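Local coordinates for protein metazoan TIR-STING fusion (Crassostrea gigas, PDB 6WT6) that joins a TIR domain to a STING ligand-binding domain in a single chain, and so belongs to the TIR-STING fusion proteins of animals, at residues L218-C226 and K302-Y310. Numbering follows the deposited sequence.
Sequences LFFPQSCRC and KYVQSMRFY
Strand 218-221, carrying Phe220, runs nearly antiparallel to helix 302-310 at 158°, their axes 11.3 Å apart at closest approach. A type I beta turn from Pro221 to Cys224 then brings the chain against the start of this helical segment. Phe220 reaches across from the strand. Its CG is anti to the backbone N (chi1 -164°), which carries the ring to the helix, where Phe220 CE2 lies 3.6 Å from Phe309 CD2. Ser306 CB sits at the edge of the ring, 3.6 Å from Phe220 CZ. The Tyr310 ring plane is almost perpendicular to that of Phe220, and the three rings form an aromatic cluster. In the turn, the extended Gln222 side chain crosses Tyr303. Gln222 NE2 lies over one ring face toward its rim, 3.7 Å from Tyr303 CE1. Lys302 NZ donates to Ser223 O at 2.9 Å, tilted 31° from the carbonyl plane, and also forms a salt bridge with Glu290. The contact joins the mixed sheet of the STING domain to helix 299-319. Strand 327-332 pairs beside strand 212-221, helix 176-204 packs on Phe309, and Tyr310 OH bonds to Asp79 of the second subunit.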
ATOM      1  N   LEU A 218      13.541 -13.802   7.922  1.00 20.20           N
ATOM      2  CA  LEU A 218      12.393 -13.611   7.046  1.00 19.95           C
ATOM      3  C   LEU A 218      12.861 -13.754   5.606  1.00 23.44           C
ATOM      4  O   LEU A 218      13.736 -13.006   5.155  1.00 26.00           O
ATOM      5  CB  LEU A 218      11.755 -12.242   7.276  1.00 19.54           C
ATOM      6  CG  LEU A 218      11.259 -11.940   8.689  1.00 17.57           C
ATOM      7  CD1 LEU A 218      10.958 -10.461   8.821  1.00 15.13           C
ATOM      8  CD2 LEU A 218      10.027 -12.783   9.019  1.00 19.89           C
ATOM      9  N   PHE A 219      12.281 -14.709   4.888  1.00 24.20           N
ATOM     10  CA  PHE A 219      12.784 -15.101   3.579  1.00 23.10           C
ATOM     11  C   PHE A 219      12.030 -14.367   2.480  1.00 22.90           C
ATOM     12  O   PHE A 219      10.795 -14.332   2.475  1.00 21.12           O
ATOM     13  CB  PHE A 219      12.697 -16.617   3.402  1.00 27.79           C
ATOM     14  CG  PHE A 219      13.673 -17.364   4.262  1.00 31.06           C
ATOM     15  CD1 PHE A 219      14.956 -17.625   3.809  1.00 32.28           C
ATOM     16  CD2 PHE A 219      13.326 -17.763   5.542  1.00 31.61           C
ATOM     17  CE1 PHE A 219      15.865 -18.294   4.608  1.00 34.87           C
ATOM     18  CE2 PHE A 219      14.232 -18.434   6.344  1.00 31.83           C
ATOM     19  CZ  PHE A 219      15.502 -18.698   5.878  1.00 31.22           C
ATOM     20  N   PHE A 220      12.790 -13.792   1.550  1.00 24.16           N
ATOM     21  CA  PHE A 220      12.278 -12.895   0.516  1.00 22.80           C
ATOM     22  C   PHE A 220      12.827 -13.385  -0.820  1.00 21.49           C
ATOM     23  O   PHE A 220      13.821 -12.849  -1.330  1.00 19.84           O
ATOM     24  CB  PHE A 220      12.693 -11.450   0.815  1.00 21.63           C
ATOM     25  CG  PHE A 220      11.929 -10.398   0.047  1.00 21.17           C
ATOM     26  CD1 PHE A 220      11.541 -10.600  -1.272  1.00 25.85           C
ATOM     27  CD2 PHE A 220      11.619  -9.189   0.651  1.00 16.49           C
ATOM     28  CE1 PHE A 220      10.847  -9.621  -1.965  1.00 23.76           C
ATOM     29  CE2 PHE A 220      10.930  -8.207  -0.036  1.00 18.30           C
ATOM     30  CZ  PHE A 220      10.541  -8.423  -1.345  1.00 20.10           C
ATOM     31  N   PRO A 221      12.213 -14.412  -1.407  1.00 17.88           N
ATOM     32  CA  PRO A 221      12.626 -14.845  -2.747  1.00 21.22           C
ATOM     33  C   PRO A 221      12.316 -13.774  -3.782  1.00 23.32           C
ATOM     34  O   PRO A 221      11.261 -13.137  -3.742  1.00 21.64           O
ATOM     35  CB  PRO A 221      11.792 -16.110  -2.983  1.00 13.66           C
ATOM     36  CG  PRO A 221      10.587 -15.924  -2.111  1.00 13.59           C
ATOM     37  CD  PRO A 221      11.090 -15.211  -0.887  1.00 16.65           C
ATOM     38  N   GLN A 222      13.249 -13.586  -4.724  1.00 24.50           N
ATOM     39  CA  GLN A 222      13.098 -12.512  -5.702  1.00 24.80           C
ATOM     40  C   GLN A 222      11.853 -12.693  -6.561  1.00 23.54           C
ATOM     41  O   GLN A 222      11.249 -11.706  -6.993  1.00 28.04           O
ATOM     42  CB  GLN A 222      14.338 -12.425  -6.592  1.00 28.29           C
ATOM     43  CG  GLN A 222      14.271 -11.306  -7.622  1.00 30.38           C
ATOM     44  CD  GLN A 222      15.536 -11.189  -8.443  1.00 33.98           C
ATOM     45  OE1 GLN A 222      16.486 -11.943  -8.248  1.00 37.74           O
ATOM     46  NE2 GLN A 222      15.555 -10.238  -9.368  1.00 33.93           N
ATOM     47  N   SER A 223      11.457 -13.935  -6.835  1.00 23.36           N
ATOM     48  CA  SER A 223      10.248 -14.142  -7.622  1.00 21.88           C
ATOM     49  C   SER A 223       8.986 -13.833  -6.835  1.00 20.19           C
ATOM     50  O   SER A 223       7.905 -13.788  -7.434  1.00 23.53           O
ATOM     51  CB  SER A 223      10.180 -15.578  -8.134  1.00 18.42           C
ATOM     52  OG  SER A 223       9.774 -16.453  -7.094  1.00 23.93           O
ATOM     53  N   CYS A 224       9.105 -13.636  -5.519  1.00 16.92           N
ATOM     54  CA  CYS A 224       8.014 -13.416  -4.572  1.00 18.67           C
ATOM     55  C   CYS A 224       7.128 -14.644  -4.399  1.00 20.87           C
ATOM     56  O   CYS A 224       6.089 -14.554  -3.732  1.00 27.06           O
ATOM     57  CB  CYS A 224       7.162 -12.203  -4.961  1.00 15.51           C
ATOM     58  SG  CYS A 224       8.138 -10.689  -5.115  1.00 22.41           S
ATOM     59  N   ARG A 225       7.501 -15.784  -4.982  1.00 17.42           N
ATOM     60  CA  ARG A 225       6.771 -17.024  -4.759  1.00 24.67           C
ATOM     61  C   ARG A 225       7.090 -17.559  -3.373  1.00 26.80           C
ATOM     62  O   ARG A 225       8.243 -17.882  -3.073  1.00 22.21           O
ATOM     63  CB  ARG A 225       7.136 -18.064  -5.814  1.00 34.68           C
ATOM     64  CG  ARG A 225       6.490 -17.857  -7.156  1.00 42.71           C
ATOM     65  CD  ARG A 225       6.946 -18.909  -8.157  1.00 43.92           C
ATOM     66  NE  ARG A 225       8.395 -18.907  -8.333  1.00 45.93           N
ATOM     67  CZ  ARG A 225       9.064 -19.829  -9.020  1.00 52.41           C
ATOM     68  NH1 ARG A 225       8.410 -20.829  -9.598  1.00 48.37           N
ATOM     69  NH2 ARG A 225      10.384 -19.753  -9.126  1.00 56.86           N
ATOM     70  N   CYS A 226       6.073 -17.657  -2.529  1.00 29.51           N
ATOM     71  CA  CYS A 226       6.221 -18.247  -1.211  1.00 30.02           C
ATOM     72  C   CYS A 226       5.746 -19.692  -1.244  1.00 31.30           C
ATOM     73  O   CYS A 226       4.711 -20.006  -1.839  1.00 33.53           O
ATOM     74  CB  CYS A 226       5.439 -17.456  -0.161  1.00 30.63           C
ATOM     75  SG  CYS A 226       5.940 -15.720  -0.034  1.00 31.63           S
ATOM     76  N   LYS A 302       7.140  -5.936 -10.688  1.00 26.32           N
ATOM     77  CA  LYS A 302       7.193  -6.828  -9.536  1.00 25.32           C
ATOM     78  C   LYS A 302       8.497  -6.641  -8.768  1.00 22.25           C
ATOM     79  O   LYS A 302       8.502  -6.620  -7.532  1.00 18.82           O
ATOM     80  CB  LYS A 302       7.029  -8.283  -9.979  1.00 22.01           C
ATOM     81  CG  LYS A 302       6.964  -9.259  -8.814  1.00 21.69           C
ATOM     82  CD  LYS A 302       6.767 -10.697  -9.253  1.00 17.78           C
ATOM     83  CE  LYS A 302       8.035 -11.278  -9.855  1.00 20.89           C
ATOM     84  NZ  LYS A 302       7.893 -12.740 -10.119  1.00 24.21           N
ATOM     85  N   TYR A 303       9.609  -6.474  -9.486  1.00 24.06           N
ATOM     86  CA  TYR A 303      10.890  -6.249  -8.825  1.00 24.45           C
ATOM     87  C   TYR A 303      10.949  -4.867  -8.186  1.00 28.54           C
ATOM     88  O   TYR A 303      11.427  -4.721  -7.056  1.00 27.22           O
ATOM     89  CB  TYR A 303      12.033  -6.426  -9.824  1.00 22.26           C
ATOM     90  CG  TYR A 303      12.159  -7.829 -10.373  1.00 21.74           C
ATOM     91  CD1 TYR A 303      11.800  -8.929  -9.608  1.00 19.52           C
ATOM     92  CD2 TYR A 303      12.639  -8.052 -11.657  1.00 24.36           C
ATOM     93  CE1 TYR A 303      11.916 -10.210 -10.100  1.00 21.47           C
ATOM     94  CE2 TYR A 303      12.757  -9.336 -12.161  1.00 28.50           C
ATOM     95  CZ  TYR A 303      12.392 -10.410 -11.376  1.00 25.72           C
ATOM     96  OH  TYR A 303      12.505 -11.690 -11.861  1.00 26.86           O
ATOM     97  N   VAL A 304      10.466  -3.842  -8.892  1.00 28.28           N
ATOM     98  CA  VAL A 304      10.511  -2.479  -8.364  1.00 29.92           C
ATOM     99  C   VAL A 304       9.626  -2.354  -7.129  1.00 27.88           C
ATOM    100  O   VAL A 304      10.051  -1.827  -6.091  1.00 27.13           O
ATOM    101  CB  VAL A 304      10.112  -1.468  -9.452  1.00 26.75           C
ATOM    102  CG1 VAL A 304       9.847  -0.104  -8.834  1.00 22.88           C
ATOM    103  CG2 VAL A 304      11.200  -1.379 -10.512  1.00 22.06           C
ATOM    104  N   GLN A 305       8.380  -2.827  -7.229  1.00 22.82           N
ATOM    105  CA  GLN A 305       7.466  -2.796  -6.088  1.00 18.18           C
ATOM    106  C   GLN A 305       8.048  -3.537  -4.890  1.00 27.67           C
ATOM    107  O   GLN A 305       7.955  -3.062  -3.750  1.00 27.25           O
ATOM    108  CB  GLN A 305       6.116  -3.403  -6.474  1.00 14.09           C
ATOM    109  CG  GLN A 305       5.336  -2.622  -7.525  1.00 21.39           C
ATOM    110  CD  GLN A 305       4.437  -1.554  -6.937  1.00 27.87           C
ATOM    111  OE1 GLN A 305       4.568  -1.182  -5.770  1.00 28.48           O
ATOM    112  NE2 GLN A 305       3.505  -1.059  -7.745  1.00 31.26           N
ATOM    113  N   SER A 306       8.663  -4.699  -5.125  1.00 25.15           N
ATOM    114  CA  SER A 306       9.150  -5.507  -4.012  1.00 23.02           C
ATOM    115  C   SER A 306      10.395  -4.907  -3.361  1.00 22.03           C
ATOM    116  O   SER A 306      10.642  -5.154  -2.174  1.00 27.88           O
ATOM    117  CB  SER A 306       9.423  -6.938  -4.482  1.00 25.37           C
ATOM    118  OG  SER A 306      10.379  -6.964  -5.521  1.00 26.87           O
ATOM    119  N   MET A 307      11.195  -4.132  -4.106  1.00 15.27           N
ATOM    120  CA  MET A 307      12.327  -3.442  -3.488  1.00 20.32           C
ATOM    121  C   MET A 307      11.890  -2.186  -2.740  1.00 23.82           C
ATOM    122  O   MET A 307      12.511  -1.821  -1.736  1.00 22.17           O
ATOM    123  CB  MET A 307      13.389  -3.083  -4.534  1.00 26.23           C
ATOM    124  CG  MET A 307      14.086  -4.290  -5.155  1.00 34.31           C
ATOM    125  SD  MET A 307      14.396  -5.608  -3.958  1.00 40.46           S
ATOM    126  CE  MET A 307      15.745  -4.929  -3.031  1.00 35.47           C
ATOM    127  N   ARG A 308      10.847  -1.506  -3.220  1.00 24.49           N
ATOM    128  CA  ARG A 308      10.253  -0.422  -2.450  1.00 26.06           C
ATOM    129  C   ARG A 308       9.657  -0.948  -1.152  1.00 24.49           C
ATOM    130  O   ARG A 308       9.853  -0.356  -0.085  1.00 17.57           O
ATOM    131  CB  ARG A 308       9.189   0.297  -3.278  1.00 27.41           C
ATOM    132  CG  ARG A 308       9.737   1.210  -4.349  1.00 30.84           C
ATOM    133  CD  ARG A 308       8.626   1.643  -5.278  1.00 38.43           C
ATOM    134  NE  ARG A 308       9.070   2.659  -6.225  1.00 46.55           N
ATOM    135  CZ  ARG A 308       8.335   3.104  -7.236  1.00 49.93           C
ATOM    136  NH1 ARG A 308       7.116   2.616  -7.435  1.00 57.73           N
ATOM    137  NH2 ARG A 308       8.818   4.033  -8.047  1.00 48.64           N
ATOM    138  N   PHE A 309       8.924  -2.065  -1.230  1.00 21.15           N
ATOM    139  CA  PHE A 309       8.423  -2.710  -0.022  1.00 18.31           C
ATOM    140  C   PHE A 309       9.568  -3.073   0.913  1.00 22.65           C
ATOM    141  O   PHE A 309       9.515  -2.802   2.119  1.00 23.91           O
ATOM    142  CB  PHE A 309       7.612  -3.955  -0.387  1.00 14.79           C
ATOM    143  CG  PHE A 309       7.415  -4.909   0.769  1.00 20.77           C
ATOM    144  CD1 PHE A 309       6.556  -4.589   1.819  1.00 17.06           C
ATOM    145  CD2 PHE A 309       8.088  -6.117   0.811  1.00 17.40           C
ATOM    146  CE1 PHE A 309       6.373  -5.467   2.877  1.00 15.93           C
ATOM    147  CE2 PHE A 309       7.911  -6.995   1.869  1.00 19.37           C
ATOM    148  CZ  PHE A 309       7.052  -6.667   2.906  1.00 18.45           C
ATOM    149  N   TYR A 310      10.613  -3.694   0.362  1.00 23.61           N
ATOM    150  CA  TYR A 310      11.773  -4.092   1.151  1.00 26.15           C
ATOM    151  C   TYR A 310      12.404  -2.892   1.845  1.00 26.68           C
ATOM    152  O   TYR A 310      12.742  -2.953   3.032  1.00 25.95           O
ATOM    153  CB  TYR A 310      12.774  -4.796   0.229  1.00 33.73           C
ATOM    154  CG  TYR A 310      14.064  -5.252   0.867  1.00 39.18           C
ATOM    155  CD1 TYR A 310      14.067  -6.204   1.877  1.00 39.97           C
ATOM    156  CD2 TYR A 310      15.283  -4.760   0.428  1.00 40.26           C
ATOM    157  CE1 TYR A 310      15.249  -6.627   2.447  1.00 41.92           C
ATOM    158  CE2 TYR A 310      16.467  -5.178   0.991  1.00 41.15           C
ATOM    159  CZ  TYR A 310      16.445  -6.113   1.998  1.00 40.99           C
ATOM    160  OH  TYR A 310      17.625  -6.532   2.564  1.00 39.50           O
TER
HETATM  161  O   HOH W   1      11.874  -8.910  -6.132  1.00 23.75           O